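Local coordinates for protein enterotoxin SEN variant (Staphylococcus aureus, PDB 6KRY) that probably acts as a superantigen toxin of the staphylococcal and streptococcal family, whose superantigens cross-link MHC class II molecules and T-cell receptors, at residues A[7-12]-A[171-176]; A[46-51]-A[71-76]; A[111-116]-A[141-146]. One frame throughout, in Å; residues are numbered along the deposited sequence.

Interaction 1. Residues A[7-12]-A[171-176]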
ATOM      1  N   LEU A   7     -18.084  -9.933  -0.038  1.00 17.05           N
ATOM      2  CA  LEU A   7     -17.035  -9.364  -0.882  1.00 17.06           C
ATOM      3  C   LEU A   7     -17.668  -8.692  -2.093  1.00 18.17           C
ATOM      4  O   LEU A   7     -18.663  -9.182  -2.612  1.00 15.32           O
ATOM      5  CB  LEU A   7     -16.088 -10.464  -1.335  1.00 16.29           C
ATOM      6  CG  LEU A   7     -15.309 -11.152  -0.222  1.00 15.74           C
ATOM      7  CD1 LEU A   7     -14.534 -12.292  -0.834  1.00 16.61           C
ATOM      8  CD2 LEU A   7     -14.384 -10.165   0.495  1.00 17.48           C
ATOM      9  N   LYS A   8     -17.087  -7.576  -2.523  1.00 17.19           N
ATOM     10  CA  LYS A   8     -17.578  -6.843  -3.694  1.00 18.44           C
ATOM     11  C   LYS A   8     -17.140  -7.574  -4.971  1.00 16.59           C
ATOM     12  O   LYS A   8     -16.168  -8.341  -4.985  1.00 14.94           O
ATOM     13  CB  LYS A   8     -17.024  -5.415  -3.712  1.00 21.40           C
ATOM     14  CG  LYS A   8     -17.265  -4.590  -2.461  1.00 27.47           C
ATOM     15  CD  LYS A   8     -18.680  -4.120  -2.305  1.00 31.54           C
ATOM     16  CE  LYS A   8     -18.888  -3.358  -1.011  1.00 36.84           C
ATOM     17  NZ  LYS A   8     -18.971  -4.275   0.156  1.00 40.10           N
ATOM     18  N   LYS A   9     -17.851  -7.292  -6.052  1.00 16.66           N
ATOM     19  CA  LYS A   9     -17.678  -7.970  -7.308  1.00 18.76           C
ATOM     20  C   LYS A   9     -16.856  -7.099  -8.275  1.00 18.46           C
ATOM     21  O   LYS A   9     -17.131  -5.923  -8.405  1.00 18.26           O
ATOM     22  CB  LYS A   9     -19.065  -8.237  -7.896  1.00 23.30           C
ATOM     23  CG  LYS A   9     -19.232  -9.605  -8.516  1.00 31.09           C
ATOM     24  CD  LYS A   9     -20.669  -9.975  -8.803  1.00 36.13           C
ATOM     25  CE  LYS A   9     -20.895 -10.344 -10.258  1.00 44.04           C
ATOM     26  NZ  LYS A   9     -19.757 -11.090 -10.872  1.00 45.21           N
ATOM     27  N   LYS A  10     -15.882  -7.694  -8.978  1.00 16.34           N
ATOM     28  CA  LYS A  10     -15.131  -6.963  -9.993  1.00 17.25           C
ATOM     29  C   LYS A  10     -16.051  -6.327 -11.061  1.00 18.18           C
ATOM     30  O   LYS A  10     -15.792  -5.207 -11.505  1.00 17.61           O
ATOM     31  CB  LYS A  10     -14.137  -7.886 -10.702  1.00 17.29           C
ATOM     32  CG  LYS A  10     -13.290  -7.185 -11.743  1.00 15.64           C
ATOM     33  CD  LYS A  10     -12.336  -8.106 -12.428  1.00 16.49           C
ATOM     34  CE  LYS A  10     -11.436  -7.384 -13.390  1.00 16.19           C
ATOM     35  NZ  LYS A  10     -10.419  -8.293 -13.927  1.00 16.19           N
ATOM     36  N   SER A  11     -17.086  -7.045 -11.497  1.00 19.89           N
ATOM     37  CA  SER A  11     -17.964  -6.581 -12.583  1.00 22.10           C
ATOM     38  C   SER A  11     -18.792  -5.360 -12.172  1.00 22.91           C
ATOM     39  O   SER A  11     -19.374  -4.732 -13.017  1.00 24.34           O
ATOM     40  CB  SER A  11     -18.843  -7.672 -13.064  1.00 22.69           C
ATOM     41  OG  SER A  11     -19.684  -8.111 -12.018  1.00 23.19           O
ATOM     42  N   ASP A  12     -18.831  -5.002 -10.890  1.00 24.18           N
ATOM     43  CA  ASP A  12     -19.522  -3.780 -10.419  1.00 26.06           C
ATOM     44  C   ASP A  12     -18.605  -2.547 -10.388  1.00 23.53           C
ATOM     45  O   ASP A  12     -19.021  -1.468  -9.911  1.00 20.96           O
ATOM     46  CB  ASP A  12     -20.083  -3.982  -9.008  1.00 27.55           C
ATOM     47  CG  ASP A  12     -21.297  -4.891  -8.985  1.00 32.70           C
ATOM     48  OD1 ASP A  12     -21.882  -5.119 -10.068  1.00 34.44           O
ATOM     49  OD2 ASP A  12     -21.636  -5.383  -7.891  1.00 34.06           O
ATOM     50  N   ILE A 171     -11.443 -13.839 -12.556  1.00 19.49           N
ATOM     51  CA  ILE A 171     -11.527 -13.559 -11.082  1.00 18.91           C
ATOM     52  C   ILE A 171     -12.575 -12.469 -10.826  1.00 15.95           C
ATOM     53  O   ILE A 171     -12.440 -11.387 -11.373  1.00 15.77           O
ATOM     54  CB  ILE A 171     -10.148 -13.169 -10.521  1.00 20.84           C
ATOM     55  CG1 ILE A 171      -9.067 -14.227 -10.794  1.00 23.49           C
ATOM     56  CG2 ILE A 171     -10.254 -12.843  -9.044  1.00 19.15           C
ATOM     57  CD1 ILE A 171      -9.401 -15.591 -10.263  1.00 26.23           C
ATOM     58  N   GLN A 172     -13.609 -12.749 -10.014  1.00 15.02           N
ATOM     59  CA  GLN A 172     -14.677 -11.782  -9.746  1.00 15.46           C
ATOM     60  C   GLN A 172     -14.630 -11.244  -8.324  1.00 13.82           C
ATOM     61  O   GLN A 172     -15.170 -10.169  -8.069  1.00 12.30           O
ATOM     62  CB  GLN A 172     -16.065 -12.384 -10.007  1.00 18.22           C
ATOM     63  CG  GLN A 172     -16.472 -12.331 -11.476  1.00 21.39           C
ATOM     64  CD  GLN A 172     -16.500 -10.920 -12.022  1.00 20.92           C
ATOM     65  OE1 GLN A 172     -17.026  -9.999 -11.388  1.00 20.21           O
ATOM     66  NE2 GLN A 172     -15.928 -10.751 -13.214  1.00 19.50           N
ATOM     67  N   LYS A 173     -14.082 -12.022  -7.386  1.00 12.48           N
ATOM     68  CA  LYS A 173     -14.030 -11.587  -6.019  1.00 13.58           C
ATOM     69  C   LYS A 173     -12.693 -12.061  -5.430  1.00 12.93           C
ATOM     70  O   LYS A 173     -12.061 -13.021  -5.924  1.00 13.83           O
ATOM     71  CB  LYS A 173     -15.166 -12.152  -5.154  1.00 14.77           C
ATOM     72  CG  LYS A 173     -16.592 -11.800  -5.595  1.00 16.06           C
ATOM     73  CD  LYS A 173     -17.686 -12.291  -4.651  1.00 18.81           C
ATOM     74  CE  LYS A 173     -19.029 -11.627  -4.920  1.00 19.12           C
ATOM     75  NZ  LYS A 173     -20.069 -12.144  -4.004  1.00 22.45           N
ATOM     76  N   GLY A 174     -12.281 -11.383  -4.366  1.00 12.66           N
ATOM     77  CA  GLY A 174     -11.067 -11.816  -3.712  1.00 13.07           C
ATOM     78  C   GLY A 174     -10.760 -10.992  -2.490  1.00 12.64           C
ATOM     79  O   GLY A 174     -11.160  -9.842  -2.368  1.00 11.51           O
ATOM     80  N   CYS A 175      -9.937 -11.568  -1.617  1.00 12.42           N
ATOM     81  CA  CYS A 175      -9.522 -10.847  -0.457  1.00 13.38           C
ATOM     82  C   CYS A 175      -8.125 -11.324   0.004  1.00 12.99           C
ATOM     83  O   CYS A 175      -7.635 -12.386  -0.367  1.00 13.72           O
ATOM     84  CB  CYS A 175     -10.547 -10.963   0.647  1.00 14.14           C
ATOM     85  SG  CYS A 175     -10.748 -12.657   1.252  1.00 20.16           S
ATOM     86  N   ILE A 176      -7.510 -10.464   0.805  1.00 12.69           N
ATOM     87  CA  ILE A 176      -6.182 -10.644   1.339  1.00 13.16           C
ATOM     88  C   ILE A 176      -6.271 -10.550   2.858  1.00 12.81           C
ATOM     89  O   ILE A 176      -6.705  -9.580   3.395  1.00 11.40           O
ATOM     90  CB  ILE A 176      -5.187  -9.643   0.740  1.00 13.71           C
ATOM     91  CG1 ILE A 176      -3.826  -9.889   1.377  1.00 13.75           C
ATOM     92  CG2 ILE A 176      -5.637  -8.193   0.883  1.00 14.80           C
ATOM     93  CD1 ILE A 176      -2.680  -9.128   0.778  1.00 14.25           C
TER
HETATM   94  O   HOH W   1     -14.056  -9.279  -3.710  1.00 15.24           O
HETATM   95  O   HOH W   2     -10.821 -11.022 -13.394  1.00 24.57           O
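OE1 of Q172 accepts from the turn at K9–S11 through two regular hydrogen bonds and one weak one. The backbone N of S11 donates in the plane of the amide, on a lone pair, at 3.0 Å from OE1. NZ of K9 reaches the same oxygen at 3.0 Å from above that plane, while OG of S11 adds the weak bond. A bend at chi2 (-59°) turns CD of Q172 toward this turn, and NE2, bonded to G169 O, helps fix the rotation of the amide. On the main chain, K10 N meets Q172 O at 2.7 Å in a nearly straight bond (164°). The extended chain of K10 passes I171 O, and its NZ bonds to N165 O among other carbonyls; one water joins NZ to I171 O. A second water lies between K8 O and G174 N, accepting from the latter. Nearby, CE of K173 lies 3.4 Å from L7 O, its NZ being held by K4 O, and CD2 of L7 packs on CB of C175. The N-terminal arm is thus fastened to the entrance of strand 173-180 in the beta-grasp domain, at a classic beta bulge in which Q172 and K173 together stand opposite Y225 of strand 218-225.

Interaction 2. Residues A[46-51]-A[71-76]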
ATOM      1  N   ASN A  46      -2.189  16.943  10.118  1.00 13.47           N
ATOM      2  CA  ASN A  46      -2.061  15.491   9.906  1.00 13.81           C
ATOM      3  C   ASN A  46      -1.162  15.167   8.693  1.00 14.06           C
ATOM      4  O   ASN A  46      -1.207  14.042   8.227  1.00 13.21           O
ATOM      5  CB  ASN A  46      -3.441  14.846   9.727  1.00 15.06           C
ATOM      6  CG  ASN A  46      -4.268  15.449   8.604  1.00 16.76           C
ATOM      7  OD1 ASN A  46      -3.857  16.381   7.919  1.00 18.24           O
ATOM      8  ND2 ASN A  46      -5.441  14.894   8.359  1.00 21.12           N
ATOM      9  N   THR A  47      -0.312  16.111   8.245  1.00 12.33           N
ATOM     10  CA  THR A  47       0.614  15.925   7.142  1.00 12.26           C
ATOM     11  C   THR A  47       2.038  16.230   7.591  1.00 11.27           C
ATOM     12  O   THR A  47       2.254  16.912   8.582  1.00 11.17           O
ATOM     13  CB  THR A  47       0.315  16.848   5.957  1.00 12.78           C
ATOM     14  OG1 THR A  47       0.561  18.218   6.340  1.00 11.89           O
ATOM     15  CG2 THR A  47      -1.101  16.634   5.447  1.00 13.55           C
ATOM     16  N   ILE A  48       3.003  15.673   6.858  1.00 11.19           N
ATOM     17  CA  ILE A  48       4.371  16.079   6.893  1.00 10.89           C
ATOM     18  C   ILE A  48       4.875  16.176   5.449  1.00 11.00           C
ATOM     19  O   ILE A  48       4.385  15.494   4.551  1.00 11.90           O
ATOM     20  CB  ILE A  48       5.229  15.098   7.737  1.00 12.20           C
ATOM     21  CG1 ILE A  48       5.337  13.710   7.097  1.00 12.56           C
ATOM     22  CG2 ILE A  48       4.737  15.006   9.172  1.00 13.04           C
ATOM     23  CD1 ILE A  48       6.111  12.695   7.926  1.00 12.86           C
ATOM     24  N   ILE A  49       5.818  17.106   5.217  1.00 11.50           N
ATOM     25  CA  ILE A  49       6.348  17.372   3.920  1.00 12.68           C
ATOM     26  C   ILE A  49       7.856  17.161   3.922  1.00 12.38           C
ATOM     27  O   ILE A  49       8.586  17.653   4.784  1.00 11.95           O
ATOM     28  CB  ILE A  49       5.934  18.774   3.429  1.00 13.73           C
ATOM     29  CG1 ILE A  49       4.409  18.843   3.263  1.00 15.32           C
ATOM     30  CG2 ILE A  49       6.644  19.125   2.125  1.00 13.84           C
ATOM     31  CD1 ILE A  49       3.873  20.207   3.095  1.00 16.40           C
ATOM     32  N   LEU A  50       8.295  16.400   2.919  1.00 13.32           N
ATOM     33  CA  LEU A  50       9.681  16.038   2.676  1.00 14.96           C
ATOM     34  C   LEU A  50      10.148  16.608   1.342  1.00 15.75           C
ATOM     35  O   LEU A  50       9.435  16.506   0.329  1.00 14.10           O
ATOM     36  CB  LEU A  50       9.819  14.524   2.623  1.00 15.88           C
ATOM     37  CG  LEU A  50       9.499  13.818   3.925  1.00 16.49           C
ATOM     38  CD1 LEU A  50       8.064  13.341   3.910  1.00 17.51           C
ATOM     39  CD2 LEU A  50      10.473  12.689   4.152  1.00 18.77           C
ATOM     40  N   LYS A  51      11.372  17.159   1.347  1.00 15.89           N
ATOM     41  CA  LYS A  51      11.999  17.763   0.161  1.00 17.37           C
ATOM     42  C   LYS A  51      12.902  16.751  -0.546  1.00 18.25           C
ATOM     43  O   LYS A  51      13.286  15.767   0.027  1.00 17.49           O
ATOM     44  CB  LYS A  51      12.833  18.974   0.572  1.00 20.00           C
ATOM     45  CG  LYS A  51      12.076  19.977   1.424  1.00 21.91           C
ATOM     46  CD  LYS A  51      10.682  20.327   0.901  1.00 23.50           C
ATOM     47  CE  LYS A  51       9.961  21.310   1.800  1.00 24.20           C
ATOM     48  NZ  LYS A  51      10.294  22.704   1.434  1.00 28.27           N
ATOM     49  N   ASP A  71      -1.940  13.160  15.757  1.00 18.42           N
ATOM     50  CA  ASP A  71      -1.115  12.257  16.561  1.00 19.96           C
ATOM     51  C   ASP A  71      -0.080  11.503  15.711  1.00 18.97           C
ATOM     52  O   ASP A  71       1.110  11.425  16.087  1.00 15.54           O
ATOM     53  CB  ASP A  71      -2.003  11.273  17.321  1.00 26.64           C
ATOM     54  CG  ASP A  71      -2.049  11.608  18.799  1.00 37.95           C
ATOM     55  OD1 ASP A  71      -0.977  11.422  19.469  1.00 44.93           O
ATOM     56  OD2 ASP A  71      -3.132  12.058  19.272  1.00 42.03           O
ATOM     57  N   LEU A  72      -0.508  10.950  14.564  1.00 16.82           N
ATOM     58  CA  LEU A  72       0.420  10.183  13.717  1.00 16.34           C
ATOM     59  C   LEU A  72       1.470  11.117  13.134  1.00 16.76           C
ATOM     60  O   LEU A  72       2.681  10.824  13.142  1.00 17.91           O
ATOM     61  CB  LEU A  72      -0.334   9.453  12.599  1.00 16.83           C
ATOM     62  CG  LEU A  72      -0.951   8.108  12.942  1.00 17.14           C
ATOM     63  CD1 LEU A  72      -1.830   7.613  11.802  1.00 17.06           C
ATOM     64  CD2 LEU A  72       0.109   7.064  13.276  1.00 16.89           C
ATOM     65  N   ALA A  73       1.053  12.278  12.624  1.00 15.76           N
ATOM     66  CA  ALA A  73       2.026  13.195  12.076  1.00 16.94           C
ATOM     67  C   ALA A  73       3.099  13.569  13.131  1.00 16.34           C
ATOM     68  O   ALA A  73       4.294  13.600  12.857  1.00 15.14           O
ATOM     69  CB  ALA A  73       1.292  14.403  11.504  1.00 17.63           C
ATOM     70  N   ASN A  74       2.670  13.834  14.367  1.00 17.04           N
ATOM     71  CA  ASN A  74       3.543  14.226  15.478  1.00 16.94           C
ATOM     72  C   ASN A  74       4.549  13.121  15.813  1.00 16.72           C
ATOM     73  O   ASN A  74       5.648  13.430  16.205  1.00 18.02           O
ATOM     74  CB  ASN A  74       2.701  14.628  16.692  1.00 17.67           C
ATOM     75  CG  ASN A  74       2.087  15.992  16.481  1.00 20.24           C
ATOM     76  OD1 ASN A  74       2.497  16.725  15.593  1.00 23.04           O
ATOM     77  ND2 ASN A  74       1.098  16.342  17.280  1.00 24.09           N
ATOM     78  N   GLN A  75       4.178  11.859  15.635  1.00 18.12           N
ATOM     79  CA  GLN A  75       5.078  10.740  15.883  1.00 19.94           C
ATOM     80  C   GLN A  75       6.255  10.757  14.898  1.00 18.65           C
ATOM     81  O   GLN A  75       7.351  10.256  15.227  1.00 19.41           O
ATOM     82  CB  GLN A  75       4.371   9.399  15.697  1.00 24.00           C
ATOM     83  CG  GLN A  75       3.302   9.106  16.736  1.00 28.17           C
ATOM     84  CD  GLN A  75       2.808   7.701  16.533  1.00 31.17           C
ATOM     85  OE1 GLN A  75       3.522   6.858  15.978  1.00 34.64           O
ATOM     86  NE2 GLN A  75       1.581   7.448  16.966  1.00 35.15           N
ATOM     87  N   PHE A  76       6.027  11.250  13.670  1.00 16.12           N
ATOM     88  CA  PHE A  76       7.003  11.127  12.606  1.00 14.45           C
ATOM     89  C   PHE A  76       7.625  12.456  12.154  1.00 14.48           C
ATOM     90  O   PHE A  76       8.731  12.406  11.557  1.00 13.26           O
ATOM     91  CB  PHE A  76       6.377  10.401  11.416  1.00 13.89           C
ATOM     92  CG  PHE A  76       5.907   9.021  11.779  1.00 13.85           C
ATOM     93  CD1 PHE A  76       6.821   8.055  12.185  1.00 13.17           C
ATOM     94  CD2 PHE A  76       4.564   8.695  11.715  1.00 13.87           C
ATOM     95  CE1 PHE A  76       6.377   6.788  12.554  1.00 13.77           C
ATOM     96  CE2 PHE A  76       4.129   7.419  12.059  1.00 14.57           C
ATOM     97  CZ  PHE A  76       5.041   6.468  12.462  1.00 13.82           C
TER
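N46 and A73 mark the closest backbone approach, their CA atoms 5.2 Å apart just before strand 47-50. Strand and helix 71-76 run in roughly the same direction, their axes inclined by 35° and 8.1 Å apart at closest approach. The contact illustrates how a helix can be seated on a strand by van der Waals contact, without a hydrogen bond between the two segments.

The small side chain of A73 permits the close approach. Its CB points at the strand and rests against main chain, 3.8 Å from N46 C, with T47 O slightly farther off. I48 supplies the matching apolar surface by using both of its branches. CG2 touches CB of A73 at 4.2 Å and lies 4.0 Å from A73 O, whereas CD1, at the end of the other branch, meets CB of F76 at 4.2 Å. The first torsion of I48 (chi1 67°) divides the branches in this way, setting CG1 on the course that CD1 continues to F76 and CG2 beside the backbone N, facing A73. F76 meets I48 through CB while its ring leads away to I81, V107 and I109, and CB of Q75 sits over the centre of one ring face. T47 points its side chain away from the helix, and its OG1 bonds to L44 O and L43 N.

V65 and I81 also touch I48, so this residue links the helix to neighbouring strands of the sheet. A helix inserted between the third and fourth strands, here 60-66 and 81-84, and packed across one end of the barrel is a hallmark of the OB-fold.

Interaction 3. Residues A[111-116]-A[141-146]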
ATOM      1  N   ASP A 111      15.512   4.628  12.439  1.00 15.44           N
ATOM      2  CA  ASP A 111      16.557   4.264  13.390  1.00 16.98           C
ATOM      3  C   ASP A 111      16.106   3.015  14.144  1.00 16.14           C
ATOM      4  O   ASP A 111      15.046   3.013  14.712  1.00 14.75           O
ATOM      5  CB  ASP A 111      16.854   5.408  14.379  1.00 19.83           C
ATOM      6  CG  ASP A 111      17.485   6.571  13.640  1.00 25.24           C
ATOM      7  OD1 ASP A 111      18.587   6.365  13.067  1.00 30.46           O
ATOM      8  OD2 ASP A 111      16.829   7.612  13.523  1.00 31.30           O
ATOM      9  N   GLY A 112      16.967   1.979  14.166  1.00 14.33           N
ATOM     10  CA  GLY A 112      16.724   0.801  14.963  1.00 14.04           C
ATOM     11  C   GLY A 112      15.777  -0.188  14.300  1.00 14.15           C
ATOM     12  O   GLY A 112      15.435  -1.208  14.914  1.00 14.96           O
ATOM     13  N   ASN A 113      15.312   0.109  13.070  1.00 12.51           N
ATOM     14  CA  ASN A 113      14.286  -0.714  12.424  1.00 12.29           C
ATOM     15  C   ASN A 113      14.859  -1.478  11.224  1.00 12.60           C
ATOM     16  O   ASN A 113      14.131  -2.267  10.561  1.00 12.06           O
ATOM     17  CB  ASN A 113      13.114   0.132  11.924  1.00 12.56           C
ATOM     18  CG  ASN A 113      11.882  -0.696  11.630  1.00 12.90           C
ATOM     19  OD1 ASN A 113      11.490  -1.550  12.453  1.00 12.26           O
ATOM     20  ND2 ASN A 113      11.246  -0.418  10.494  1.00 11.29           N
ATOM     21  N   GLN A 114      16.159  -1.323  10.961  1.00 12.38           N
ATOM     22  CA  GLN A 114      16.725  -1.916   9.779  1.00 13.73           C
ATOM     23  C   GLN A 114      17.243  -3.326  10.056  1.00 14.81           C
ATOM     24  O   GLN A 114      18.201  -3.481  10.801  1.00 14.06           O
ATOM     25  CB  GLN A 114      17.875  -1.042   9.285  1.00 15.33           C
ATOM     26  CG  GLN A 114      17.510   0.431   9.144  1.00 15.79           C
ATOM     27  CD  GLN A 114      16.334   0.615   8.220  1.00 17.52           C
ATOM     28  OE1 GLN A 114      16.329   0.097   7.094  1.00 19.71           O
ATOM     29  NE2 GLN A 114      15.317   1.340   8.683  1.00 15.71           N
ATOM     30  N   LEU A 115      16.691  -4.350   9.381  1.00 14.62           N
ATOM     31  CA  LEU A 115      17.182  -5.750   9.581  1.00 15.51           C
ATOM     32  C   LEU A 115      18.544  -5.989   8.906  1.00 18.26           C
ATOM     33  O   LEU A 115      18.922  -5.338   7.928  1.00 16.36           O
ATOM     34  CB  LEU A 115      16.151  -6.733   9.033  1.00 15.06           C
ATOM     35  CG  LEU A 115      14.789  -6.647   9.713  1.00 14.17           C
ATOM     36  CD1 LEU A 115      13.802  -7.468   8.938  1.00 14.53           C
ATOM     37  CD2 LEU A 115      14.878  -7.107  11.176  1.00 14.53           C
ATOM     38  N   ASP A 116      19.271  -6.980   9.422  1.00 19.96           N
ATOM     39  CA  ASP A 116      20.604  -7.313   8.871  1.00 25.67           C
ATOM     40  C   ASP A 116      20.435  -8.085   7.554  1.00 28.25           C
ATOM     41  O   ASP A 116      21.322  -8.113   6.731  1.00 26.24           O
ATOM     42  CB  ASP A 116      21.472  -8.070   9.894  1.00 26.42           C
ATOM     43  CG  ASP A 116      20.922  -9.397  10.421  1.00 29.75           C
ATOM     44  OD1 ASP A 116      19.778  -9.767  10.090  1.00 31.24           O
ATOM     45  OD2 ASP A 116      21.660 -10.064  11.188  1.00 38.15           O
ATOM     46  N   LYS A 141      12.564  -4.341   7.008  1.00 12.98           N
ATOM     47  CA  LYS A 141      12.062  -3.574   8.153  1.00 12.55           C
ATOM     48  C   LYS A 141      11.498  -4.506   9.209  1.00 12.11           C
ATOM     49  O   LYS A 141      10.768  -5.424   8.862  1.00 11.18           O
ATOM     50  CB  LYS A 141      10.958  -2.630   7.695  1.00 13.83           C
ATOM     51  CG  LYS A 141      11.371  -1.703   6.556  1.00 14.71           C
ATOM     52  CD  LYS A 141      10.279  -0.763   6.084  1.00 15.25           C
ATOM     53  CE  LYS A 141      10.820   0.206   5.046  1.00 16.08           C
ATOM     54  NZ  LYS A 141       9.782   0.743   4.172  1.00 17.32           N
ATOM     55  N   ALA A 142      11.846  -4.252  10.478  1.00 11.67           N
ATOM     56  CA  ALA A 142      11.334  -5.051  11.609  1.00 11.86           C
ATOM     57  C   ALA A 142       9.845  -4.754  11.818  1.00 11.00           C
ATOM     58  O   ALA A 142       9.035  -5.661  11.930  1.00 13.07           O
ATOM     59  CB  ALA A 142      12.138  -4.811  12.864  1.00 11.79           C
ATOM     60  N   LYS A 143       9.516  -3.459  11.856  1.00 10.90           N
ATOM     61  CA  LYS A 143       8.192  -2.913  11.787  1.00 10.98           C
ATOM     62  C   LYS A 143       7.955  -2.453  10.352  1.00 10.41           C
ATOM     63  O   LYS A 143       8.737  -1.653   9.853  1.00  9.96           O
ATOM     64  CB  LYS A 143       8.022  -1.687  12.690  1.00 12.08           C
ATOM     65  CG  LYS A 143       8.022  -1.974  14.182  1.00 13.57           C
ATOM     66  CD  LYS A 143       7.568  -0.791  14.989  1.00 15.16           C
ATOM     67  CE  LYS A 143       7.643  -1.142  16.452  1.00 17.19           C
ATOM     68  NZ  LYS A 143       7.238  -0.017  17.325  1.00 18.30           N
ATOM     69  N   VAL A 144       6.847  -2.914   9.756  1.00  8.68           N
ATOM     70  CA  VAL A 144       6.544  -2.695   8.333  1.00  8.70           C
ATOM     71  C   VAL A 144       5.082  -2.272   8.221  1.00  8.45           C
ATOM     72  O   VAL A 144       4.238  -2.726   9.001  1.00  7.99           O
ATOM     73  CB  VAL A 144       6.876  -3.940   7.483  1.00  8.50           C
ATOM     74  CG1 VAL A 144       5.976  -5.125   7.791  1.00  9.23           C
ATOM     75  CG2 VAL A 144       6.852  -3.669   5.989  1.00  9.22           C
ATOM     76  N   THR A 145       4.790  -1.353   7.303  1.00  8.18           N
ATOM     77  CA  THR A 145       3.389  -0.979   7.130  1.00  8.54           C
ATOM     78  C   THR A 145       2.647  -2.080   6.367  1.00  8.75           C
ATOM     79  O   THR A 145       3.211  -2.774   5.497  1.00  8.50           O
ATOM     80  CB  THR A 145       3.158   0.355   6.428  1.00  8.62           C
ATOM     81  OG1 THR A 145       3.640   0.221   5.095  1.00 10.61           O
ATOM     82  CG2 THR A 145       3.800   1.490   7.207  1.00  8.69           C
ATOM     83  N   VAL A 146       1.371  -2.226   6.730  1.00  8.20           N
ATOM     84  CA  VAL A 146       0.508  -3.097   5.976  1.00  9.06           C
ATOM     85  C   VAL A 146       0.512  -2.651   4.508  1.00  8.72           C
ATOM     86  O   VAL A 146       0.493  -3.483   3.580  1.00  8.73           O
ATOM     87  CB  VAL A 146      -0.892  -3.160   6.627  1.00  9.85           C
ATOM     88  CG1 VAL A 146      -1.865  -3.930   5.763  1.00 10.99           C
ATOM     89  CG2 VAL A 146      -0.824  -3.810   8.003  1.00 10.34           C
TER
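N113 reaches K143 with its whole side-chain amide. From CB, which serves as a spacer, CG stands anti to the backbone N (chi1 -163°) and comes within 3.6 Å of K143 N. OD1 then accepts from K143 N at 2.8 Å, in the carbonyl plane and on a lone pair, with an angle of 168° at the hydrogen; CB of A142 lies close by. ND2, at the other tip, donates to K143 O at 2.9 Å in an almost straight bond (174°) while passing CB of K141 at 3.6 Å. One amide therefore satisfies both backbone polar groups of a single residue, much as a neighbouring strand would, and the two bonds fix its rotation. The main chain adds a third link, A142 N to N113 O at 3.0 Å. L115 packs alongside, CD2 against CB of A142 and CD1 beside K141 O. The ammonium group of K141 leads away to a salt bridge with E148. Q114 and K141 form an antiparallel, non-hydrogen-bonded bridge. The start of strand 114-127 of the beta-grasp sheet, just after OB-fold strand 100-109, is thereby joined to the short strand 143-145 that leads into helix 146-161 of the beta-grasp domain.

Overall arrangement
Taken together, the three contacts sample both domains of the two-domain superantigen fold. Interaction 2 lies wholly within the OB-fold. Interaction 1 ties the N-terminal arm to the beta-grasp sheet, and interaction 3 joins the start of strand 114-127 of that same sheet to the approach to helix 146-161. Along the chain, interaction 1 spans the longest separation, and the other two follow one another inside it, 2 before 3. Centres of interactions 1 and 2 are about 34 Å apart, those of 1 and 3 about 32 Å, and those of 2 and 3 about 18 Å; none touch. Interaction 1 thus brings the N-terminal arm onto the C-terminal domain, while interactions 2 and 3 lie on the other side of the chain's centre.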